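PDB 3II7: kelch-like protein 7 from Homo sapiens, which serves as the substrate-specific adapter of a CUL3-RBX1 E3 ubiquitin ligase, the chain here being its kelch-repeat domain. Local coordinates for residues 133-145 against 151-163. Residues are numbered along the deposited sequence; the frame is centred on the assembly and turned at random. Where two conformers were deposited one is given.
With EDO (1,2-ethanediol), chain T.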
loop_
_atom_site.group_PDB
_atom_site.type_symbol
_atom_site.label_atom_id
_atom_site.label_comp_id
_atom_site.label_asym_id
_atom_site.label_seq_id
_atom_site.Cartn_x
_atom_site.Cartn_y
_atom_site.Cartn_z
ATOM N N LYS A 133 -5.161 10.462 -16.117
ATOM C CA LYS A 133 -6.581 10.296 -15.836
ATOM C C LYS A 133 -7.063 11.429 -14.952
ATOM O O LYS A 133 -6.239 12.202 -14.422
ATOM C CB LYS A 133 -6.867 8.948 -15.147
ATOM C CG LYS A 133 -6.342 7.718 -15.862
ATOM C CD LYS A 133 -6.634 7.646 -17.343
ATOM C CE LYS A 133 -8.062 7.424 -17.662
ATOM N NZ LYS A 133 -8.219 6.805 -19.083
ATOM N N PRO A 134 -8.406 11.547 -14.775
ATOM C CA PRO A 134 -8.911 12.619 -13.927
ATOM C C PRO A 134 -8.278 12.635 -12.543
ATOM O O PRO A 134 -8.099 11.599 -11.901
ATOM C CB PRO A 134 -10.416 12.329 -13.863
ATOM C CG PRO A 134 -10.696 11.804 -15.194
ATOM C CD PRO A 134 -9.523 10.872 -15.462
ATOM N N SER A 135 -7.947 13.825 -12.099
ATOM C CA SER A 135 -7.259 14.016 -10.837
ATOM C C SER A 135 -8.164 13.751 -9.640
ATOM O O SER A 135 -9.388 13.980 -9.700
ATOM C CB SER A 135 -6.765 15.448 -10.741
ATOM O OG SER A 135 -5.679 15.651 -11.639
ATOM N N MET A 136 -7.560 13.335 -8.530
ATOM C CA MET A 136 -8.292 13.235 -7.264
ATOM C C MET A 136 -8.880 14.569 -6.859
ATOM O O MET A 136 -8.393 15.644 -7.248
ATOM C CB MET A 136 -7.391 12.734 -6.119
ATOM C CG MET A 136 -6.857 11.358 -6.314
ATOM S SD MET A 136 -5.819 10.761 -4.975
ATOM C CE MET A 136 -4.412 11.925 -5.031
ATOM N N LEU A 137 -9.920 14.481 -6.050
ATOM C CA LEU A 137 -10.598 15.672 -5.493
ATOM C C LEU A 137 -9.717 16.413 -4.460
ATOM O O LEU A 137 -9.791 17.646 -4.345
ATOM C CB LEU A 137 -11.932 15.265 -4.855
ATOM C CG LEU A 137 -12.977 14.688 -5.855
ATOM C CD1 LEU A 137 -14.142 14.061 -5.138
ATOM C CD2 LEU A 137 -13.490 15.787 -6.775
ATOM N N THR A 138 -8.892 15.656 -3.713
ATOM C CA THR A 138 -7.968 16.211 -2.707
ATOM C C THR A 138 -6.582 15.657 -2.951
ATOM O O THR A 138 -6.402 14.439 -3.098
ATOM C CB THR A 138 -8.399 15.826 -1.288
ATOM O OG1 THR A 138 -9.756 16.285 -1.036
ATOM C CG2 THR A 138 -7.422 16.388 -0.241
ATOM N N GLN A 139 -5.611 16.554 -3.013
ATOM C CA GLN A 139 -4.231 16.182 -3.155
ATOM C C GLN A 139 -3.798 15.422 -1.902
ATOM O O GLN A 139 -4.274 15.707 -0.791
ATOM C CB GLN A 139 -3.366 17.433 -3.345
ATOM C CG GLN A 139 -3.269 18.324 -2.115
ATOM C CD GLN A 139 -2.987 19.777 -2.448
ATOM O OE1 GLN A 139 -3.877 20.508 -2.820
ATOM N NE2 GLN A 139 -1.734 20.196 -2.299
ATOM N N ARG A 140 -2.904 14.463 -2.076
ATOM C CA ARG A 140 -2.457 13.643 -0.938
ATOM C C ARG A 140 -1.146 12.886 -1.186
ATOM O O ARG A 140 -0.861 12.538 -2.301
ATOM C CB ARG A 140 -3.549 12.659 -0.495
ATOM C CG ARG A 140 -4.120 11.818 -1.508
ATOM C CD ARG A 140 -5.370 11.080 -0.968
ATOM N NE ARG A 140 -6.684 11.752 -1.149
ATOM C CZ ARG A 140 -7.681 11.751 -0.261
ATOM N NH1 ARG A 140 -7.526 11.236 0.949
ATOM N NH2 ARG A 140 -8.834 12.348 -0.543
ATOM N N CYS A 141 -0.356 12.729 -0.115
ATOM C CA CYS A 141 0.848 11.871 -0.031
ATOM C C CYS A 141 0.643 10.867 1.099
ATOM O O CYS A 141 -0.006 11.200 2.086
ATOM C CB CYS A 141 2.080 12.701 0.351
ATOM S SG CYS A 141 2.702 13.790 -0.889
ATOM N N SER A 142 1.264 9.693 0.998
ATOM C CA SER A 142 1.304 8.724 2.093
ATOM C C SER A 142 -0.069 8.202 2.425
ATOM O O SER A 142 -0.316 7.768 3.528
ATOM C CB SER A 142 1.957 9.338 3.341
ATOM O OG SER A 142 3.260 9.814 3.050
ATOM N N HIS A 143 -0.942 8.277 1.441
ATOM C CA HIS A 143 -2.274 7.730 1.509
ATOM C C HIS A 143 -2.297 6.264 1.120
ATOM O O HIS A 143 -1.372 5.742 0.519
ATOM C CB HIS A 143 -3.205 8.498 0.542
ATOM C CG HIS A 143 -2.697 8.545 -0.874
ATOM N ND1 HIS A 143 -1.498 9.143 -1.202
ATOM C CD2 HIS A 143 -3.220 8.079 -2.039
ATOM C CE1 HIS A 143 -1.290 9.013 -2.502
ATOM N NE2 HIS A 143 -2.335 8.408 -3.039
ATOM N N GLY A 144 -3.387 5.605 1.458
ATOM C CA GLY A 144 -3.663 4.254 0.914
ATOM C C GLY A 144 -4.509 4.286 -0.332
ATOM O O GLY A 144 -5.353 5.199 -0.522
ATOM N N MET A 145 -4.300 3.296 -1.216
ATOM C CA MET A 145 -5.147 3.116 -2.384
ATOM C C MET A 145 -5.359 1.653 -2.618
ATOM O O MET A 145 -4.372 0.868 -2.616
ATOM C CB MET A 145 -4.552 3.754 -3.640
ATOM C CG MET A 145 -5.550 3.813 -4.827
ATOM S SD MET A 145 -5.128 4.946 -6.224
ATOM C CE MET A 145 -3.591 4.147 -6.686
ATOM N N LEU A 151 -13.588 -0.781 -8.487
ATOM C CA LEU A 151 -13.469 0.630 -8.109
ATOM C C LEU A 151 -12.165 0.821 -7.368
ATOM O O LEU A 151 -11.626 -0.117 -6.775
ATOM C CB LEU A 151 -14.644 1.055 -7.219
ATOM C CG LEU A 151 -16.053 0.892 -7.819
ATOM C CD1 LEU A 151 -17.175 1.477 -6.926
ATOM C CD2 LEU A 151 -16.106 1.525 -9.198
ATOM N N ILE A 152 -11.662 2.039 -7.401
ATOM C CA ILE A 152 -10.384 2.368 -6.807
ATOM C C ILE A 152 -10.616 3.372 -5.699
ATOM O O ILE A 152 -11.059 4.492 -5.947
ATOM C CB ILE A 152 -9.454 2.941 -7.857
ATOM C CG1 ILE A 152 -9.218 1.870 -8.946
ATOM C CG2 ILE A 152 -8.098 3.430 -7.230
ATOM C CD1 ILE A 152 -8.305 2.261 -9.997
ATOM N N TYR A 153 -10.287 2.965 -4.482
ATOM C CA TYR A 153 -10.537 3.761 -3.279
ATOM C C TYR A 153 -9.239 4.345 -2.770
ATOM O O TYR A 153 -8.212 3.649 -2.678
ATOM C CB TYR A 153 -11.134 2.920 -2.177
ATOM C CG TYR A 153 -12.500 2.396 -2.469
ATOM C CD1 TYR A 153 -13.642 3.021 -1.973
ATOM C CD2 TYR A 153 -12.672 1.288 -3.273
ATOM C CE1 TYR A 153 -14.904 2.546 -2.274
ATOM C CE2 TYR A 153 -13.949 0.796 -3.572
ATOM C CZ TYR A 153 -15.066 1.442 -3.060
ATOM O OH TYR A 153 -16.328 0.974 -3.339
ATOM N N VAL A 154 -9.288 5.618 -2.419
ATOM C CA VAL A 154 -8.196 6.290 -1.750
ATOM C C VAL A 154 -8.690 6.820 -0.393
ATOM O O VAL A 154 -9.798 7.297 -0.310
ATOM C CB VAL A 154 -7.732 7.477 -2.588
ATOM C CG1 VAL A 154 -6.795 8.323 -1.805
ATOM C CG2 VAL A 154 -7.070 7.003 -3.877
ATOM N N CYS A 155 -7.856 6.750 0.643
ATOM C CA CYS A 155 -8.145 7.411 1.884
ATOM C C CYS A 155 -6.913 7.817 2.645
ATOM O O CYS A 155 -5.828 7.160 2.606
ATOM C CB CYS A 155 -9.053 6.634 2.788
ATOM S SG CYS A 155 -8.359 5.133 3.342
ATOM N N GLY A 156 -7.104 8.883 3.359
ATOM C CA GLY A 156 -6.096 9.466 4.225
ATOM C C GLY A 156 -4.921 10.039 3.459
ATOM O O GLY A 156 -5.072 10.560 2.350
ATOM N N GLY A 157 -3.761 9.966 4.073
ATOM C CA GLY A 157 -2.582 10.665 3.578
ATOM C C GLY A 157 -2.467 12.040 4.202
ATOM O O GLY A 157 -3.199 12.401 5.133
ATOM N N SER A 158 -1.523 12.831 3.695
ATOM C CA SER A 158 -1.337 14.182 4.188
ATOM C C SER A 158 -1.180 15.175 3.064
ATOM O O SER A 158 -0.934 14.800 1.913
ATOM C CB SER A 158 -0.128 14.248 5.101
ATOM O OG SER A 158 1.050 13.925 4.401
ATOM N N LEU A 159 -1.305 16.458 3.415
ATOM C CA LEU A 159 -0.901 17.552 2.526
ATOM C C LEU A 159 -0.195 18.611 3.388
ATOM O O LEU A 159 -0.407 18.652 4.604
ATOM C CB LEU A 159 -2.096 18.129 1.788
ATOM C CG LEU A 159 -3.395 18.434 2.551
ATOM C CD1 LEU A 159 -3.268 19.606 3.505
ATOM C CD2 LEU A 159 -4.501 18.723 1.502
ATOM N N GLY A 160 0.656 19.423 2.764
ATOM C CA GLY A 160 1.421 20.447 3.464
ATOM C C GLY A 160 2.588 19.852 4.233
ATOM O O GLY A 160 2.872 18.646 4.129
ATOM N N ASN A 161 3.285 20.685 5.002
ATOM C CA ASN A 161 4.443 20.181 5.791
ATOM C C ASN A 161 4.054 19.736 7.228
ATOM O O ASN A 161 2.869 19.728 7.584
ATOM C CB ASN A 161 5.586 21.187 5.774
ATOM C CG ASN A 161 5.259 22.479 6.496
ATOM O OD1 ASN A 161 4.366 22.537 7.341
ATOM N ND2 ASN A 161 6.000 23.520 6.174
ATOM N N ASN A 162 5.051 19.320 8.029
ATOM C CA ASN A 162 4.801 18.852 9.393
ATOM C C ASN A 162 4.467 19.954 10.412
ATOM O O ASN A 162 4.161 19.647 11.571
ATOM C CB ASN A 162 6.013 18.049 9.910
ATOM C CG ASN A 162 6.211 16.733 9.157
ATOM O OD1 ASN A 162 5.256 16.008 8.888
ATOM N ND2 ASN A 162 7.459 16.427 8.823
ATOM N N VAL A 163 4.533 21.224 9.998
ATOM C CA VAL A 163 4.215 22.349 10.892
ATOM C C VAL A 163 2.794 22.889 10.635
ATOM O O VAL A 163 1.993 23.015 11.566
ATOM C CB VAL A 163 5.276 23.469 10.756
ATOM C CG1 VAL A 163 4.854 24.742 11.505
ATOM C CG2 VAL A 163 6.639 22.963 11.277
HETATM C C1 EDO T . -8.044 19.807 -9.249
HETATM O O1 EDO T . -7.431 20.033 -10.526
HETATM C C2 EDO T . -8.334 18.316 -9.054
HETATM O O2 EDO T . -9.136 18.115 -7.879
HETATM O O HOH W 1 3.421 12.556 4.323
#
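Gly144 and Cys155 form an antiparallel hydrogen-bonded pair, Gly144 N reaching Cys155 O at 3.1 Å with a return bond from Cys155 N; Met145 pairs with Val154 in the next, non-hydrogen-bonded pair, their side chains on one face of the sheet. Farther along, Cys141 and Ser158 exchange two backbone bonds, the shorter from Ser158 N to Cys141 O (2.7 Å). Between these bridges lies the double glycine of the kelch repeat: at Gly157 a CB would collide with Cys141 O and His143 CB. Arg140 bends at chi3 (91°), which brings NH1 to Gly156 O at 2.9 Å, in the carbonyl plane on a lone pair; NH1 also bonds Ser170 O, while NH2 makes a salt bridge to Glu172. In one of two modelled positions, Val154 puts CG1 over a guanidinium face and CG2 against Met145 CG. Met145 SD rests on Ile152 CG2 (3.5 Å). Arg140 CG covers one face of the His143 ring, whose NE2 is hydrogen-bonded to Ser107 OG in the preceding blade. A leucine replacing Arg140 would probably leave Gly156 O and Ser170 O without this donor and Glu172 without its positive mate. The inter-blade connection thus packs on the blade's second strand and following loop, its buried arginine tying Gly156-Gly157 to strand 171-175.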